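Local coordinates for glutamine synthetase (Streptomyces coelicolor, PDB 4BAX), which belongs to the glutamine synthetase family and pairs a beta-grasp domain with a glutamine synthetase catalytic domain in a ten-chain assembly, at residues Ala157-Gly168 against Gln196-Thr207. Sequence-based numbering, arbitrary orientation.
Sequences AHLENCLKAGLG and QLWVARWLLYRT
Gln-196 meets the loop that leaves helix 152-164: its side chain, extended beyond CG, runs past Leu-167 in the opposite direction, and OE1 accepts the backbone N-H of Gly-168, modelled very short at 2.5 Å from N to OE1, so its exact length is doubtful. Two residues earlier, Gly-166, with positive phi, is the first to leave helical geometry, in a Schellman motif, and this turn brings Leu-167 round to face helix 190-210. Val-199 CG1 lies near CD1 of Leu-167, which rests on CB of Ala-200 at 3.7 Å. The carbonyl of Ala-200 does double duty, accepting the helical N-H of Leu-204 on one face of its plane and, from the other, the N-H of His-158, NE2 lying 3.0 Å from O of Ala-200. With CG anti to the backbone N (chi1 171°), the His-158 ring projects as a knob among Ala-200, Leu-203, Leu-204 and Thr-207. Leu-203 sends CD1 between Cys-162 SG, Ala-165 CB and Leu-167 CD1. Leu-204 lays its CB over one imidazole face, 4.0 Å from the centroid, while SG of Cys-162 lies over the opposite face, toward the rim. At Thr-207, OG1 donates to Leu-203 O and accepts from Asn-161 ND2, lying close to the amide plane; CG2 packs on Ala-157 CB. The helices cross at 139°, axes 9.4 Å apart: Leu-204 also touches Tyr-117 of strand 110-121, and on strand 180-188 Phe-183 meets the His-158 ring and Gly-186 shares backbone hydrogen bonds with Gly-168.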
# COMPACT_ATOMS: atom_id res chain seq x y z
N ALA A 157 3.03 7.12 30.56
CA ALA A 157 1.65 6.89 30.96
C ALA A 157 1.58 5.91 32.14
O ALA A 157 0.82 6.12 33.11
CB ALA A 157 0.85 6.37 29.79
N HIS A 158 2.41 4.88 32.09
CA HIS A 158 2.49 3.89 33.15
C HIS A 158 3.04 4.46 34.47
O HIS A 158 2.50 4.18 35.56
CB HIS A 158 3.33 2.73 32.68
CG HIS A 158 3.67 1.75 33.76
ND1 HIS A 158 4.93 1.65 34.30
CD2 HIS A 158 2.90 0.84 34.40
CE1 HIS A 158 4.93 0.70 35.22
NE2 HIS A 158 3.71 0.19 35.30
N LEU A 159 4.08 5.29 34.39
CA LEU A 159 4.63 5.87 35.61
C LEU A 159 3.61 6.78 36.30
O LEU A 159 3.41 6.69 37.53
CB LEU A 159 5.94 6.60 35.33
CG LEU A 159 6.49 7.49 36.44
CD1 LEU A 159 7.03 6.64 37.59
CD2 LEU A 159 7.56 8.39 35.90
N GLU A 160 2.95 7.63 35.52
CA GLU A 160 1.91 8.51 36.06
C GLU A 160 0.76 7.67 36.61
O GLU A 160 0.23 7.95 37.68
CB GLU A 160 1.42 9.49 34.99
CG GLU A 160 0.36 10.51 35.47
CD GLU A 160 0.90 11.47 36.56
OE1 GLU A 160 2.08 11.38 36.95
OE2 GLU A 160 0.13 12.34 37.04
N ASN A 161 0.44 6.58 35.93
CA ASN A 161 -0.61 5.68 36.39
C ASN A 161 -0.25 5.00 37.72
O ASN A 161 -1.11 4.90 38.61
CB ASN A 161 -0.91 4.64 35.32
CG ASN A 161 -1.86 5.17 34.26
OD1 ASN A 161 -2.55 6.16 34.48
ND2 ASN A 161 -1.91 4.51 33.10
N CYS A 162 1.00 4.57 37.88
CA CYS A 162 1.47 3.93 39.11
C CYS A 162 1.40 4.91 40.31
O CYS A 162 1.00 4.55 41.43
CB CYS A 162 2.89 3.40 38.93
SG CYS A 162 3.00 1.85 37.91
N LEU A 163 1.81 6.16 40.07
CA LEU A 163 1.80 7.19 41.11
C LEU A 163 0.38 7.60 41.53
O LEU A 163 0.09 7.76 42.73
CB LEU A 163 2.62 8.41 40.68
CG LEU A 163 4.11 8.09 40.49
CD1 LEU A 163 4.92 9.23 39.87
CD2 LEU A 163 4.73 7.69 41.81
N LYS A 164 -0.52 7.72 40.56
CA LYS A 164 -1.92 8.03 40.84
C LYS A 164 -2.53 6.89 41.65
O LYS A 164 -3.38 7.13 42.51
CB LYS A 164 -2.68 8.23 39.53
CG LYS A 164 -3.05 9.67 39.26
CD LYS A 164 -2.70 10.04 37.82
CE LYS A 164 -3.59 9.33 36.81
NZ LYS A 164 -4.22 10.35 35.91
N ALA A 165 -2.08 5.67 41.37
CA ALA A 165 -2.47 4.49 42.15
C ALA A 165 -1.82 4.46 43.55
O ALA A 165 -2.24 3.68 44.42
CB ALA A 165 -2.14 3.23 41.39
N GLY A 166 -0.80 5.29 43.77
CA GLY A 166 -0.13 5.35 45.05
C GLY A 166 1.02 4.38 45.30
O GLY A 166 1.52 4.26 46.43
N LEU A 167 1.49 3.74 44.25
CA LEU A 167 2.57 2.77 44.39
C LEU A 167 3.93 3.40 44.68
O LEU A 167 4.19 4.54 44.28
CB LEU A 167 2.65 1.89 43.16
CG LEU A 167 1.32 1.30 42.71
CD1 LEU A 167 1.61 0.37 41.50
CD2 LEU A 167 0.67 0.57 43.88
N GLY A 168 4.78 2.68 45.41
CA GLY A 168 6.07 3.23 45.79
C GLY A 168 7.09 3.05 44.68
O GLY A 168 7.92 2.13 44.69
N GLN A 196 2.44 -4.49 45.30
CA GLN A 196 2.51 -3.29 44.45
C GLN A 196 3.11 -3.60 43.06
O GLN A 196 2.60 -3.12 42.05
CB GLN A 196 3.30 -2.16 45.14
CG GLN A 196 2.68 -1.59 46.42
CD GLN A 196 3.22 -0.21 46.83
OE1 GLN A 196 3.95 0.43 46.07
NE2 GLN A 196 2.83 0.27 48.02
N LEU A 197 4.11 -4.47 43.03
CA LEU A 197 4.77 -4.88 41.80
C LEU A 197 3.82 -5.63 40.84
O LEU A 197 3.84 -5.41 39.60
CB LEU A 197 6.00 -5.75 42.11
CG LEU A 197 6.76 -6.29 40.88
CD1 LEU A 197 7.13 -5.15 39.93
CD2 LEU A 197 8.01 -7.07 41.27
N TRP A 198 2.98 -6.50 41.42
CA TRP A 198 1.99 -7.22 40.61
C TRP A 198 1.00 -6.26 39.99
O TRP A 198 0.66 -6.35 38.80
CB TRP A 198 1.25 -8.28 41.45
CG TRP A 198 1.93 -9.61 41.42
CD1 TRP A 198 2.41 -10.33 42.50
CD2 TRP A 198 2.28 -10.35 40.26
NE1 TRP A 198 3.00 -11.50 42.06
CE2 TRP A 198 2.94 -11.53 40.69
CE3 TRP A 198 2.10 -10.14 38.88
CZ2 TRP A 198 3.40 -12.50 39.79
CZ3 TRP A 198 2.56 -11.11 37.99
CH2 TRP A 198 3.20 -12.27 38.45
N VAL A 199 0.59 -5.29 40.80
CA VAL A 199 -0.34 -4.29 40.34
C VAL A 199 0.34 -3.39 39.30
O VAL A 199 -0.23 -3.04 38.27
CB VAL A 199 -0.90 -3.48 41.52
CG1 VAL A 199 -1.70 -2.31 40.99
CG2 VAL A 199 -1.76 -4.38 42.41
N ALA A 200 1.60 -3.05 39.58
CA ALA A 200 2.36 -2.25 38.65
C ALA A 200 2.58 -2.99 37.30
O ALA A 200 2.53 -2.36 36.23
CB ALA A 200 3.70 -1.81 39.28
N ARG A 201 2.79 -4.31 37.36
CA ARG A 201 2.87 -5.12 36.14
C ARG A 201 1.54 -5.08 35.42
O ARG A 201 1.47 -4.89 34.20
CB ARG A 201 3.22 -6.58 36.46
CG ARG A 201 4.72 -6.85 36.66
CD ARG A 201 4.92 -8.05 37.61
NE ARG A 201 6.33 -8.45 37.73
CZ ARG A 201 6.78 -9.70 37.86
NH1 ARG A 201 5.94 -10.73 37.90
NH2 ARG A 201 8.09 -9.92 37.96
N TRP A 202 0.47 -5.25 36.18
CA TRP A 202 -0.84 -5.27 35.58
C TRP A 202 -1.08 -3.91 34.90
O TRP A 202 -1.63 -3.86 33.80
CB TRP A 202 -1.93 -5.60 36.61
CG TRP A 202 -3.30 -5.69 35.99
CD1 TRP A 202 -3.88 -6.82 35.47
CD2 TRP A 202 -4.25 -4.62 35.79
NE1 TRP A 202 -5.13 -6.52 34.96
CE2 TRP A 202 -5.38 -5.18 35.15
CE3 TRP A 202 -4.25 -3.26 36.08
CZ2 TRP A 202 -6.50 -4.42 34.82
CZ3 TRP A 202 -5.36 -2.51 35.74
CH2 TRP A 202 -6.48 -3.10 35.12
N LEU A 203 -0.63 -2.84 35.55
CA LEU A 203 -0.78 -1.50 34.99
C LEU A 203 0.05 -1.30 33.71
O LEU A 203 -0.37 -0.55 32.81
CB LEU A 203 -0.41 -0.46 36.04
CG LEU A 203 -1.47 -0.16 37.10
CD1 LEU A 203 -0.87 0.72 38.20
CD2 LEU A 203 -2.69 0.52 36.49
N LEU A 204 1.22 -1.94 33.62
CA LEU A 204 2.04 -1.80 32.42
C LEU A 204 1.39 -2.44 31.18
O LEU A 204 1.20 -1.77 30.16
CB LEU A 204 3.44 -2.39 32.65
CG LEU A 204 4.35 -2.34 31.41
CD1 LEU A 204 4.79 -0.92 30.98
CD2 LEU A 204 5.56 -3.26 31.62
N TYR A 205 0.96 -3.69 31.34
CA TYR A 205 0.31 -4.41 30.25
C TYR A 205 -0.92 -3.68 29.83
O TYR A 205 -1.19 -3.49 28.65
CB TYR A 205 -0.13 -5.78 30.74
CG TYR A 205 0.95 -6.74 31.13
CD1 TYR A 205 2.03 -7.01 30.30
CD2 TYR A 205 0.85 -7.43 32.34
CE1 TYR A 205 3.01 -7.93 30.69
CE2 TYR A 205 1.81 -8.34 32.72
CZ TYR A 205 2.88 -8.59 31.91
OH TYR A 205 3.81 -9.51 32.34
N ARG A 206 -1.68 -3.28 30.84
CA ARG A 206 -2.94 -2.62 30.61
C ARG A 206 -2.79 -1.22 29.99
O ARG A 206 -3.48 -0.90 29.02
CB ARG A 206 -3.75 -2.60 31.91
CG ARG A 206 -4.99 -1.76 31.91
CD ARG A 206 -6.11 -2.37 31.13
NE ARG A 206 -7.29 -1.52 31.15
CZ ARG A 206 -7.46 -0.47 30.35
NH1 ARG A 206 -6.51 -0.13 29.47
NH2 ARG A 206 -8.57 0.26 30.44
N THR A 207 -1.82 -0.44 30.47
CA THR A 207 -1.54 0.88 29.90
C THR A 207 -1.09 0.74 28.44
O THR A 207 -1.53 1.51 27.57
CB THR A 207 -0.45 1.63 30.71
OG1 THR A 207 -0.92 1.80 32.04
CG2 THR A 207 -0.16 3.00 30.14